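PDB 1NTH: monomethylamine methyltransferase MtmB1 from Methanosarcina barkeri, which transfers the methyl group of monomethylamine to the corrinoid cofactor of its partner protein MtmC in methanogenesis from methylamine. Local coordinates for residues L45-E50 against E273-D278; P262-Y267 against T308-M313; L346-A351 against S410-N415. All coordinates share one frame; numbering follows the deposited sequence. Where two conformers were deposited one is given.

Interaction 1 (L45-E50 against E273-D278)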
ATOM      1  N   LEU A  45     -53.420  -1.130 -11.890  1.00 22.80           N
ATOM      2  CA  LEU A  45     -52.735  -0.706 -10.677  1.00 22.89           C
ATOM      3  C   LEU A  45     -53.560   0.271  -9.847  1.00 23.68           C
ATOM      4  O   LEU A  45     -54.061   1.273 -10.355  1.00 24.44           O
ATOM      5  CB  LEU A  45     -51.380  -0.083 -11.025  1.00 21.86           C
ATOM      6  CG  LEU A  45     -50.430  -0.981 -11.820  1.00 22.30           C
ATOM      7  CD1 LEU A  45     -49.109  -0.250 -12.037  1.00 22.91           C
ATOM      8  CD2 LEU A  45     -50.199  -2.291 -11.075  1.00 22.43           C
ATOM      9  N   ASP A  46     -53.692  -0.040  -8.563  1.00 23.61           N
ATOM     10  CA  ASP A  46     -54.442   0.778  -7.617  1.00 24.48           C
ATOM     11  C   ASP A  46     -53.809   0.530  -6.250  1.00 24.14           C
ATOM     12  O   ASP A  46     -53.925  -0.566  -5.700  1.00 23.89           O
ATOM     13  CB  ASP A  46     -55.910   0.345  -7.592  1.00 26.32           C
ATOM     14  CG  ASP A  46     -56.781   1.265  -6.753  1.00 28.92           C
ATOM     15  OD1 ASP A  46     -56.233   2.047  -5.949  1.00 29.19           O
ATOM     16  OD2 ASP A  46     -58.022   1.199  -6.892  1.00 31.52           O
ATOM     17  N   PHE A  47     -53.137   1.540  -5.706  1.00 23.94           N
ATOM     18  CA  PHE A  47     -52.469   1.396  -4.415  1.00 24.29           C
ATOM     19  C   PHE A  47     -53.401   1.548  -3.217  1.00 25.76           C
ATOM     20  O   PHE A  47     -53.008   1.303  -2.076  1.00 25.82           O
ATOM     21  CB  PHE A  47     -51.307   2.388  -4.315  1.00 22.74           C
ATOM     22  CG  PHE A  47     -50.219   2.158  -5.336  1.00 21.02           C
ATOM     23  CD1 PHE A  47     -50.232   1.031  -6.161  1.00 22.02           C
ATOM     24  CD2 PHE A  47     -49.172   3.065  -5.463  1.00 21.71           C
ATOM     25  CE1 PHE A  47     -49.217   0.816  -7.095  1.00 21.22           C
ATOM     26  CE2 PHE A  47     -48.153   2.856  -6.393  1.00 19.98           C
ATOM     27  CZ  PHE A  47     -48.177   1.733  -7.210  1.00 20.25           C
ATOM     28  N   LYS A  48     -54.634   1.964  -3.484  1.00 26.95           N
ATOM     29  CA  LYS A  48     -55.649   2.115  -2.447  1.00 28.00           C
ATOM     30  C   LYS A  48     -55.203   2.817  -1.161  1.00 27.95           C
ATOM     31  O   LYS A  48     -55.513   2.364  -0.058  1.00 28.64           O
ATOM     32  CB  LYS A  48     -56.224   0.736  -2.115  1.00 29.14           C
ATOM     33  CG  LYS A  48     -56.779   0.023  -3.339  1.00 31.16           C
ATOM     34  CD  LYS A  48     -57.129  -1.425  -3.054  1.00 33.22           C
ATOM     35  CE  LYS A  48     -57.612  -2.116  -4.321  1.00 35.56           C
ATOM     36  NZ  LYS A  48     -57.861  -3.571  -4.117  1.00 38.02           N
ATOM     37  N   GLY A  49     -54.477   3.920  -1.310  1.00 27.53           N
ATOM     38  CA  GLY A  49     -54.040   4.685  -0.156  1.00 27.61           C
ATOM     39  C   GLY A  49     -52.959   4.110   0.743  1.00 27.11           C
ATOM     40  O   GLY A  49     -52.605   4.734   1.744  1.00 28.53           O
ATOM     41  N   GLU A  50     -52.435   2.936   0.412  1.00 25.96           N
ATOM     42  CA  GLU A  50     -51.388   2.328   1.232  1.00 26.43           C
ATOM     43  C   GLU A  50     -50.017   2.917   0.931  1.00 23.87           C
ATOM     44  O   GLU A  50     -49.707   3.214  -0.220  1.00 22.86           O
ATOM     45  CB  GLU A  50     -51.311   0.818   0.995  1.00 27.72           C
ATOM     46  CG  GLU A  50     -52.457   0.006   1.555  1.00 33.03           C
ATOM     47  CD  GLU A  50     -52.120  -1.474   1.610  1.00 36.69           C
ATOM     48  OE1 GLU A  50     -51.770  -2.048   0.555  1.00 38.18           O
ATOM     49  OE2 GLU A  50     -52.195  -2.065   2.708  1.00 40.21           O
ATOM     50  N   GLU A 273     -48.536   5.893 -11.945  1.00 20.12           N
ATOM     51  CA  GLU A 273     -47.735   6.132 -13.142  1.00 20.86           C
ATOM     52  C   GLU A 273     -46.277   6.423 -12.796  1.00 19.20           C
ATOM     53  O   GLU A 273     -45.361   5.893 -13.425  1.00 19.70           O
ATOM     54  CB  GLU A 273     -48.295   7.309 -13.947  1.00 23.06           C
ATOM     55  CG  GLU A 273     -49.676   7.086 -14.551  1.00 26.52           C
ATOM     56  CD  GLU A 273     -50.812   7.435 -13.602  1.00 29.45           C
ATOM     57  OE1 GLU A 273     -51.962   7.532 -14.079  1.00 34.34           O
ATOM     58  OE2 GLU A 273     -50.569   7.612 -12.388  1.00 29.16           O
ATOM     59  N   THR A 274     -46.070   7.275 -11.798  1.00 19.32           N
ATOM     60  CA  THR A 274     -44.721   7.638 -11.387  1.00 18.56           C
ATOM     61  C   THR A 274     -44.010   6.442 -10.753  1.00 19.02           C
ATOM     62  O   THR A 274     -42.790   6.316 -10.855  1.00 17.88           O
ATOM     63  CB  THR A 274     -44.743   8.821 -10.394  1.00 19.77           C
ATOM     64  OG1 THR A 274     -45.408   9.939 -11.000  1.00 21.28           O
ATOM     65  CG2 THR A 274     -43.320   9.247 -10.033  1.00 18.82           C
ATOM     66  N   THR A 275     -44.773   5.560 -10.115  1.00 18.29           N
ATOM     67  CA  THR A 275     -44.187   4.381  -9.484  1.00 18.05           C
ATOM     68  C   THR A 275     -43.726   3.392 -10.554  1.00 17.84           C
ATOM     69  O   THR A 275     -42.709   2.717 -10.394  1.00 17.34           O
ATOM     70  CB  THR A 275     -45.191   3.710  -8.524  1.00 17.80           C
ATOM     71  OG1 THR A 275     -45.705   4.696  -7.616  1.00 18.11           O
ATOM     72  CG2 THR A 275     -44.502   2.609  -7.712  1.00 17.40           C
ATOM     73  N   ILE A 276     -44.476   3.306 -11.651  1.00 16.90           N
ATOM     74  CA  ILE A 276     -44.100   2.428 -12.750  1.00 17.29           C
ATOM     75  C   ILE A 276     -42.741   2.901 -13.268  1.00 16.99           C
ATOM     76  O   ILE A 276     -41.842   2.097 -13.517  1.00 17.57           O
ATOM     77  CB  ILE A 276     -45.137   2.495 -13.900  1.00 17.43           C
ATOM     78  CG1 ILE A 276     -46.437   1.822 -13.458  1.00 18.16           C
ATOM     79  CG2 ILE A 276     -44.584   1.826 -15.156  1.00 17.81           C
ATOM     80  CD1 ILE A 276     -47.564   1.937 -14.477  1.00 18.84           C
ATOM     81  N   VAL A 277     -42.594   4.214 -13.418  1.00 17.14           N
ATOM     82  CA  VAL A 277     -41.338   4.791 -13.885  1.00 18.17           C
ATOM     83  C   VAL A 277     -40.234   4.502 -12.869  1.00 17.90           C
ATOM     84  O   VAL A 277     -39.111   4.160 -13.245  1.00 18.87           O
ATOM     85  CB  VAL A 277     -41.461   6.326 -14.071  1.00 19.40           C
ATOM     86  CG1 VAL A 277     -40.080   6.957 -14.218  1.00 20.85           C
ATOM     87  CG2 VAL A 277     -42.297   6.625 -15.301  1.00 20.25           C
ATOM     88  N   ASP A 278     -40.565   4.636 -11.588  1.00 17.87           N
ATOM     89  CA  ASP A 278     -39.599   4.397 -10.517  1.00 17.99           C
ATOM     90  C   ASP A 278     -39.060   2.967 -10.586  1.00 17.45           C
ATOM     91  O   ASP A 278     -37.851   2.750 -10.488  1.00 18.13           O
ATOM     92  CB  ASP A 278     -40.249   4.648  -9.156  1.00 16.78           C
ATOM     93  CG  ASP A 278     -39.230   4.836  -8.049  1.00 19.61           C
ATOM     94  OD1 ASP A 278     -38.022   4.653  -8.313  1.00 19.63           O
ATOM     95  OD2 ASP A 278     -39.640   5.167  -6.918  1.00 18.38           O
TER
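Phe47 and Leu45 sit on the loop that joins helices 24-42 and 56-73 and reach across to Thr275 and Ile276 of helix 271-288, one of the helices around the TIM barrel of this methyltransferase. The Phe47 ring comes end-on to the helix: its CE2-CZ edge meets the threonine side chain, with Thr275 CB lying in the plane of the ring. Phe47 CE2 is 3.3 Å from Thr275 OG1, and Phe47 CZ is 3.8 Å from Thr275 CG2, so both branches border the ring edge. With OG1 set beside its own backbone N (chi1 -52°), the Thr275 hydroxyl can hydrogen-bond Ile271 O one turn earlier in the helix, which satisfies the oxygen at this buried spot. Leu45 crosses Ile276 at a slant, its CD1 3.6 Å from Ile276 CD1 and 3.7 Å from Ile276 CG1. No hydrogen bond joins the two segments. The loop is held in shape from within by a type I' turn from Phe47 to Glu50, closed by Glu50 N to Phe47 O at 3.0 Å, and by an Asx turn in which Lys48 N bonds Asp46 OD1 at 2.9 Å, from above the carboxylate plane. Phe47 N also bonds Glu272 OE2, a second hold on helix 271-288. Around the contact, Phe47 stacks on Trp317 of helix 309-325, while helix 56-73 touches Leu45 through Met58, Thr275 through Leu62 and Ile276 through Met69.

Interaction 2 (P262-Y267 against T308-M313)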
ATOM      1  N   PRO A 262     -37.735  10.383  -9.568  1.00 20.25           N
ATOM      2  CA  PRO A 262     -38.969  10.557 -10.340  1.00 19.74           C
ATOM      3  C   PRO A 262     -39.844  11.656  -9.752  1.00 20.20           C
ATOM      4  O   PRO A 262     -39.938  11.808  -8.535  1.00 19.84           O
ATOM      5  CB  PRO A 262     -39.613   9.174 -10.281  1.00 20.98           C
ATOM      6  CG  PRO A 262     -39.145   8.635  -8.961  1.00 22.37           C
ATOM      7  CD  PRO A 262     -37.692   9.055  -8.928  1.00 19.65           C
ATOM      8  N   ILE A 263     -40.484  12.421 -10.628  1.00 19.28           N
ATOM      9  CA  ILE A 263     -41.313  13.532 -10.194  1.00 19.50           C
ATOM     10  C   ILE A 263     -42.809  13.237 -10.210  1.00 19.81           C
ATOM     11  O   ILE A 263     -43.392  12.995 -11.269  1.00 20.43           O
ATOM     12  CB  ILE A 263     -41.043  14.774 -11.075  1.00 20.37           C
ATOM     13  CG1 ILE A 263     -39.559  15.149 -10.995  1.00 21.02           C
ATOM     14  CG2 ILE A 263     -41.906  15.942 -10.619  1.00 20.44           C
ATOM     15  CD1 ILE A 263     -39.151  16.272 -11.934  1.00 22.32           C
ATOM     16  N   PHE A 264     -43.421  13.247  -9.031  1.00 20.29           N
ATOM     17  CA  PHE A 264     -44.856  13.023  -8.928  1.00 20.89           C
ATOM     18  C   PHE A 264     -45.521  14.229  -9.575  1.00 21.03           C
ATOM     19  O   PHE A 264     -45.213  15.368  -9.225  1.00 20.87           O
ATOM     20  CB  PHE A 264     -45.302  12.945  -7.469  1.00 21.80           C
ATOM     21  CG  PHE A 264     -46.786  13.105  -7.293  1.00 22.40           C
ATOM     22  CD1 PHE A 264     -47.661  12.134  -7.769  1.00 22.54           C
ATOM     23  CD2 PHE A 264     -47.311  14.258  -6.715  1.00 22.94           C
ATOM     24  CE1 PHE A 264     -49.042  12.307  -7.672  1.00 23.73           C
ATOM     25  CE2 PHE A 264     -48.691  14.443  -6.613  1.00 23.96           C
ATOM     26  CZ  PHE A 264     -49.558  13.467  -7.096  1.00 23.87           C
ATOM     27  N   GLY A 265     -46.435  13.982 -10.507  1.00 21.30           N
ATOM     28  CA  GLY A 265     -47.096  15.082 -11.183  1.00 23.58           C
ATOM     29  C   GLY A 265     -46.245  15.551 -12.347  1.00 24.54           C
ATOM     30  O   GLY A 265     -46.562  16.546 -13.008  1.00 24.32           O
ATOM     31  N   GLY A 266     -45.156  14.824 -12.593  1.00 23.24           N
ATOM     32  CA  GLY A 266     -44.252  15.154 -13.681  1.00 23.18           C
ATOM     33  C   GLY A 266     -44.684  14.553 -15.004  1.00 24.01           C
ATOM     34  O   GLY A 266     -45.874  14.342 -15.232  1.00 24.08           O
ATOM     35  N   TYR A 267     -43.722  14.256 -15.873  1.00 23.80           N
ATOM     36  CA  TYR A 267     -44.032  13.702 -17.188  1.00 24.81           C
ATOM     37  C   TYR A 267     -44.785  12.374 -17.182  1.00 25.99           C
ATOM     38  O   TYR A 267     -45.555  12.095 -18.101  1.00 26.02           O
ATOM     39  CB  TYR A 267     -42.753  13.542 -18.019  1.00 24.97           C
ATOM     40  CG  TYR A 267     -41.986  14.824 -18.251  1.00 26.52           C
ATOM     41  CD1 TYR A 267     -42.642  16.002 -18.619  1.00 27.43           C
ATOM     42  CD2 TYR A 267     -40.598  14.855 -18.124  1.00 26.82           C
ATOM     43  CE1 TYR A 267     -41.928  17.181 -18.851  1.00 29.35           C
ATOM     44  CE2 TYR A 267     -39.878  16.022 -18.353  1.00 27.89           C
ATOM     45  CZ  TYR A 267     -40.547  17.181 -18.717  1.00 29.06           C
ATOM     46  OH  TYR A 267     -39.826  18.332 -18.943  1.00 30.37           O
ATOM     47  N   THR A 308     -44.007  13.860   0.877  1.00 20.48           N
ATOM     48  CA  THR A 308     -45.424  14.182   0.784  1.00 21.24           C
ATOM     49  C   THR A 308     -46.116  12.825   0.744  1.00 21.24           C
ATOM     50  O   THR A 308     -45.468  11.798   0.511  1.00 20.59           O
ATOM     51  CB  THR A 308     -45.770  14.967  -0.503  1.00 20.55           C
ATOM     52  OG1 THR A 308     -45.566  14.132  -1.648  1.00 22.31           O
ATOM     53  CG2 THR A 308     -44.909  16.218  -0.616  1.00 21.23           C
ATOM     54  N   ARG A 309     -47.420  12.807   0.979  1.00 20.56           N
ATOM     55  CA  ARG A 309     -48.160  11.554   0.966  1.00 20.50           C
ATOM     56  C   ARG A 309     -47.929  10.781  -0.332  1.00 20.73           C
ATOM     57  O   ARG A 309     -47.694   9.572  -0.308  1.00 20.91           O
ATOM     58  CB  ARG A 309     -49.655  11.831   1.157  1.00 21.41           C
ATOM     59  CG  ARG A 309     -50.535  10.589   1.205  1.00 21.98           C
ATOM     60  CD  ARG A 309     -51.976  10.978   1.543  1.00 22.71           C
ATOM     61  NE  ARG A 309     -52.087  11.539   2.888  1.00 23.36           N
ATOM     62  CZ  ARG A 309     -52.283  10.818   3.989  1.00 22.34           C
ATOM     63  NH1 ARG A 309     -52.398   9.498   3.912  1.00 22.24           N
ATOM     64  NH2 ARG A 309     -52.354  11.416   5.172  1.00 23.64           N
ATOM     65  N   GLU A 310     -47.978  11.480  -1.461  1.00 19.54           N
ATOM     66  CA  GLU A 310     -47.792  10.836  -2.754  1.00 19.45           C
ATOM     67  C   GLU A 310     -46.397  10.263  -2.980  1.00 19.32           C
ATOM     68  O   GLU A 310     -46.262   9.124  -3.426  1.00 18.74           O
ATOM     69  CB  GLU A 310     -48.131  11.807  -3.888  1.00 21.07           C
ATOM     70  CG  GLU A 310     -49.575  12.292  -3.864  1.00 23.11           C
ATOM     71  CD  GLU A 310     -49.758  13.602  -3.117  1.00 26.22           C
ATOM     72  OE1 GLU A 310     -48.874  13.982  -2.318  1.00 27.05           O
ATOM     73  OE2 GLU A 310     -50.805  14.252  -3.326  1.00 26.99           O
ATOM     74  N   THR A 311     -45.366  11.044  -2.672  1.00 19.06           N
ATOM     75  CA  THR A 311     -43.993  10.589  -2.872  1.00 19.24           C
ATOM     76  C   THR A 311     -43.612   9.449  -1.925  1.00 18.66           C
ATOM     77  O   THR A 311     -42.812   8.581  -2.282  1.00 18.65           O
ATOM     78  CB  THR A 311     -42.985  11.757  -2.734  1.00 18.94           C
ATOM     79  OG1 THR A 311     -43.151  12.398  -1.467  1.00 21.57           O
ATOM     80  CG2 THR A 311     -43.208  12.780  -3.845  1.00 20.62           C
ATOM     81  N   LEU A 312     -44.174   9.446  -0.720  1.00 18.56           N
ATOM     82  CA  LEU A 312     -43.889   8.368   0.220  1.00 19.00           C
ATOM     83  C   LEU A 312     -44.519   7.078  -0.309  1.00 19.93           C
ATOM     84  O   LEU A 312     -43.924   6.005  -0.222  1.00 18.46           O
ATOM     85  CB  LEU A 312     -44.436   8.703   1.614  1.00 18.51           C
ATOM     86  CG  LEU A 312     -43.703   9.826   2.362  1.00 19.26           C
ATOM     87  CD1 LEU A 312     -44.425  10.139   3.665  1.00 22.02           C
ATOM     88  CD2 LEU A 312     -42.256   9.405   2.643  1.00 19.58           C
ATOM     89  N   MET A 313     -45.721   7.185  -0.874  1.00 19.45           N
ATOM     90  CA  MET A 313     -46.395   6.015  -1.434  1.00 19.54           C
ATOM     91  C   MET A 313     -45.616   5.470  -2.627  1.00 18.27           C
ATOM     92  O   MET A 313     -45.481   4.257  -2.790  1.00 19.28           O
ATOM     93  CB  MET A 313     -47.819   6.378  -1.867  1.00 20.69           C
ATOM     94  CG  MET A 313     -48.761   6.644  -0.707  1.00 21.27           C
ATOM     95  SD  MET A 313     -50.363   7.263  -1.268  1.00 24.60           S
ATOM     96  CE  MET A 313     -51.042   5.804  -2.044  1.00 22.72           C
TER
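Phe264, on the short strand 263-264, packs against Glu310 and Thr311 in the first turn of helix 309-325. Strand 293-300 leads into that helix, a beta-alpha unit of the TIM barrel, and strand 263-264 pairs with 293-300 in parallel, so the contact ties the short strand to the helix that follows its neighbour.

The main interaction is a CH-pi contact. Glu310 CB stands over the middle of the Phe264 ring, 3.6 Å from its centroid and only 2° off the ring normal. The aliphatic chain then runs on over the same face, with Glu310 CG 3.4 Å from Phe264 CZ. A bend at chi2 (93°) keeps the carboxylate close, Glu310 CD being 3.8 Å from Phe264 CE2. With CG anti to its own backbone N (chi1 164°), Phe264 carries its ring out from the strand to lie beneath Glu310. The same ring also meets His300 of strand 293-300 edge-to-face. With an alanine here, the side chain of Glu310 would probably lose the flat surface under it and become freer to turn, while His300 would be left without its aromatic neighbour.

Hydrogen bonds act within each segment, not across. Thr308 takes the N-cap position; its OG1 gives a weak bond to Glu310 OE1 at 3.4 Å, a light restraint on the carboxylate. Thr308 N donates to Thr311 OG1 at 2.9 Å. On the strand side, a type II turn from Ile263 to Gly266 closes with Gly266 N to Ile263 O at 2.9 Å.

The remaining apolar touch is looser: Thr311 CG2 lies 4.2 Å from Phe264 CB, near the ring's root.

Interaction 3 (L346-A351 against S410-N415)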
ATOM      1  N   LEU A 346     -38.192  17.641  11.404  1.00 19.42           N
ATOM      2  CA  LEU A 346     -37.975  16.346  12.034  1.00 20.58           C
ATOM      3  C   LEU A 346     -39.113  15.370  11.758  1.00 20.56           C
ATOM      4  O   LEU A 346     -38.875  14.186  11.527  1.00 21.60           O
ATOM      5  CB  LEU A 346     -37.785  16.519  13.545  1.00 19.85           C
ATOM      6  CG  LEU A 346     -36.573  17.359  13.957  1.00 21.36           C
ATOM      7  CD1 LEU A 346     -36.479  17.415  15.476  1.00 21.55           C
ATOM      8  CD2 LEU A 346     -35.296  16.750  13.366  1.00 21.48           C
ATOM      9  N   LEU A 347     -40.351  15.859  11.777  1.00 20.25           N
ATOM     10  CA  LEU A 347     -41.494  14.993  11.519  1.00 19.73           C
ATOM     11  C   LEU A 347     -41.541  14.557  10.057  1.00 19.64           C
ATOM     12  O   LEU A 347     -41.928  13.428   9.753  1.00 18.87           O
ATOM     13  CB  LEU A 347     -42.803  15.699  11.899  1.00 21.62           C
ATOM     14  CG  LEU A 347     -43.000  15.966  13.394  1.00 21.72           C
ATOM     15  CD1 LEU A 347     -44.317  16.701  13.614  1.00 23.58           C
ATOM     16  CD2 LEU A 347     -42.993  14.652  14.161  1.00 21.96           C
ATOM     17  N   GLU A 348     -41.149  15.453   9.155  1.00 20.14           N
ATOM     18  CA  GLU A 348     -41.136  15.134   7.730  1.00 20.12           C
ATOM     19  C   GLU A 348     -40.123  14.022   7.471  1.00 19.71           C
ATOM     20  O   GLU A 348     -40.426  13.027   6.811  1.00 19.75           O
ATOM     21  CB  GLU A 348     -40.750  16.365   6.906  1.00 21.94           C
ATOM     22  CG  GLU A 348     -41.868  17.372   6.676  1.00 23.44           C
ATOM     23  CD  GLU A 348     -41.408  18.541   5.820  1.00 24.98           C
ATOM     24  OE1 GLU A 348     -40.796  19.485   6.366  1.00 25.01           O
ATOM     25  OE2 GLU A 348     -41.639  18.507   4.591  1.00 27.12           O
ATOM     26  N   ALA A 349     -38.917  14.199   7.999  1.00 19.31           N
ATOM     27  CA  ALA A 349     -37.865  13.207   7.818  1.00 18.30           C
ATOM     28  C   ALA A 349     -38.263  11.892   8.482  1.00 18.72           C
ATOM     29  O   ALA A 349     -37.957  10.815   7.972  1.00 18.92           O
ATOM     30  CB  ALA A 349     -36.556  13.719   8.406  1.00 18.97           C
ATOM     31  N   SER A 350     -38.945  11.982   9.620  1.00 18.51           N
ATOM     32  CA  SER A 350     -39.377  10.787  10.337  1.00 18.54           C
ATOM     33  C   SER A 350     -40.359   9.970   9.505  1.00 18.28           C
ATOM     34  O   SER A 350     -40.261   8.746   9.439  1.00 18.67           O
ATOM     35  CB  SER A 350     -40.025  11.167  11.672  1.00 17.97           C
ATOM     36  OG  SER A 350     -39.072  11.720  12.559  1.00 20.44           O
ATOM     37  N   ALA A 351     -41.315  10.648   8.876  1.00 18.80           N
ATOM     38  CA  ALA A 351     -42.293   9.951   8.052  1.00 17.97           C
ATOM     39  C   ALA A 351     -41.577   9.183   6.947  1.00 17.63           C
ATOM     40  O   ALA A 351     -41.939   8.047   6.639  1.00 18.46           O
ATOM     41  CB  ALA A 351     -43.284  10.944   7.445  1.00 18.15           C
ATOM     42  N   SER A 410     -50.530  13.398   8.155  1.00 25.77           N
ATOM     43  CA  SER A 410     -51.645  14.319   8.361  1.00 27.46           C
ATOM     44  C   SER A 410     -51.257  15.477   9.274  1.00 28.63           C
ATOM     45  O   SER A 410     -51.884  16.537   9.248  1.00 29.54           O
ATOM     46  CB  SER A 410     -52.845  13.580   8.959  1.00 27.67           C
ATOM     47  OG  SER A 410     -53.421  12.693   8.017  1.00 30.28           O
ATOM     48  N   LEU A 411     -50.218  15.279  10.080  1.00 28.89           N
ATOM     49  CA  LEU A 411     -49.770  16.317  10.999  1.00 28.77           C
ATOM     50  C   LEU A 411     -49.048  17.479  10.322  1.00 28.87           C
ATOM     51  O   LEU A 411     -48.898  18.542  10.923  1.00 30.32           O
ATOM     52  CB  LEU A 411     -48.856  15.722  12.077  1.00 29.65           C
ATOM     53  CG  LEU A 411     -49.465  14.738  13.079  1.00 30.98           C
ATOM     54  CD1 LEU A 411     -48.393  14.284  14.058  1.00 31.49           C
ATOM     55  CD2 LEU A 411     -50.614  15.401  13.822  1.00 31.58           C
ATOM     56  N   TYR A 412     -48.606  17.296   9.081  1.00 26.79           N
ATOM     57  CA  TYR A 412     -47.892  18.371   8.399  1.00 25.72           C
ATOM     58  C   TYR A 412     -48.273  18.632   6.943  1.00 25.44           C
ATOM     59  O   TYR A 412     -47.918  19.674   6.393  1.00 26.42           O
ATOM     60  CB  TYR A 412     -46.372  18.124   8.481  1.00 25.12           C
ATOM     61  CG  TYR A 412     -45.878  16.875   7.760  1.00 23.58           C
ATOM     62  CD1 TYR A 412     -45.918  16.783   6.368  1.00 23.29           C
ATOM     63  CD2 TYR A 412     -45.371  15.788   8.474  1.00 24.59           C
ATOM     64  CE1 TYR A 412     -45.465  15.640   5.702  1.00 23.21           C
ATOM     65  CE2 TYR A 412     -44.915  14.640   7.820  1.00 23.97           C
ATOM     66  CZ  TYR A 412     -44.964  14.573   6.436  1.00 24.16           C
ATOM     67  OH  TYR A 412     -44.516  13.443   5.786  1.00 23.19           O
ATOM     68  N   GLU A 413     -49.001  17.712   6.318  1.00 26.52           N
ATOM     69  CA  GLU A 413     -49.344  17.873   4.907  1.00 27.58           C
ATOM     70  C   GLU A 413     -50.218  19.068   4.532  1.00 29.12           C
ATOM     71  O   GLU A 413     -50.434  19.333   3.351  1.00 28.71           O
ATOM     72  CB  GLU A 413     -49.962  16.580   4.361  1.00 27.84           C
ATOM     73  CG  GLU A 413     -51.388  16.294   4.784  1.00 27.53           C
ATOM     74  CD  GLU A 413     -51.857  14.936   4.290  1.00 29.28           C
ATOM     75  OE1 GLU A 413     -51.390  14.505   3.211  1.00 29.59           O
ATOM     76  OE2 GLU A 413     -52.696  14.304   4.966  1.00 29.13           O
ATOM     77  N   LYS A 414     -50.707  19.801   5.523  1.00 30.67           N
ATOM     78  CA  LYS A 414     -51.534  20.969   5.243  1.00 33.07           C
ATOM     79  C   LYS A 414     -50.733  22.249   5.455  1.00 32.91           C
ATOM     80  O   LYS A 414     -51.264  23.353   5.338  1.00 33.76           O
ATOM     81  CB  LYS A 414     -52.770  20.956   6.148  1.00 35.79           C
ATOM     82  CG  LYS A 414     -53.697  19.774   5.932  0.50 38.11           C
ATOM     83  CD  LYS A 414     -54.343  19.817   4.559  0.50 40.55           C
ATOM     84  CE  LYS A 414     -55.302  18.656   4.369  0.50 42.02           C
ATOM     85  NZ  LYS A 414     -55.940  18.684   3.025  0.50 44.17           N
ATOM     86  N   ASN A 415     -49.441  22.092   5.738  1.00 30.83           N
ATOM     87  CA  ASN A 415     -48.573  23.235   6.000  1.00 29.91           C
ATOM     88  C   ASN A 415     -47.376  23.365   5.059  1.00 29.09           C
ATOM     89  O   ASN A 415     -46.410  24.054   5.384  1.00 28.53           O
ATOM     90  CB  ASN A 415     -48.066  23.156   7.441  1.00 31.17           C
ATOM     91  CG  ASN A 415     -49.191  23.020   8.445  1.00 33.57           C
ATOM     92  OD1 ASN A 415     -48.991  22.520   9.553  1.00 35.11           O
ATOM     93  ND2 ASN A 415     -50.382  23.473   8.070  1.00 34.51           N
TER
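Tyr412, in the loop that follows helix 398-410, lays its ring against Leu347, Glu348 and Ala351 of helix 343-359, so that this loop packs on the helix between strands 330-333 and 363-366 of the TIM barrel. Tyr412 also opens a type I turn that runs to Asn415, closed by Asn415 N to Tyr412 O at 2.9 Å.

Face-on packing comes from Glu348. Its CG stands over the centre of the Tyr412 ring, 3.9 Å from the centroid and 4° off the normal, a CH-pi contact. Beyond CG the chain runs on extended, and the carboxylate plane is turned 51° from the ring. The ring can lie under that methylene because Tyr412 CG sits between its own backbone N and carbonyl carbon (chi1 64°).

At the ring's edge the partner is Ala351, whose CB is 3.2 Å from Tyr412 OH, close to the ring plane. The helix backbone also lies against the ring, with Glu348 CA 3.8 Å and Leu347 O likewise 3.8 Å from Tyr412 CE2. Leu347 adds a looser apolar touch, its CB 4.3 Å from Tyr412 CD2.

The polar ends are satisfied from outside the two segments. Tyr412 OH is hydrogen-bonded to Asn307 O. Glu348 OE2 takes bonds from Cys337 N and Asn307 ND2, and OE1 one from Ala338 N, so three donors fix the buried carboxylate. Asn307 therefore serves both side chains at once, its backbone O meeting the phenol and its side-chain ND2 the carboxylate oxygen Glu348 OE2.

Overall arrangement
From the N terminus, the loop at 45-50 waits more than 220 residues for its partner on helix 271-288, so interaction 1 closes a very long loop. Interaction 2 opens at 262-267, before interaction 1 has closed, and ends at 308-313: the two cross, and they touch where Thr274 packs on Pro262 and Gly49 on Met313. Interaction 3 follows in series, 346-351 meeting 410-415. It still joins interaction 2 in space, through the salt bridge of Arg309 NH2 with Glu413 OE2 and through Leu312, which packs on Tyr412 and Ala351. Helix 309-325 thus links the N-terminal loop, strand 263-264 and the segment after helix 398-410.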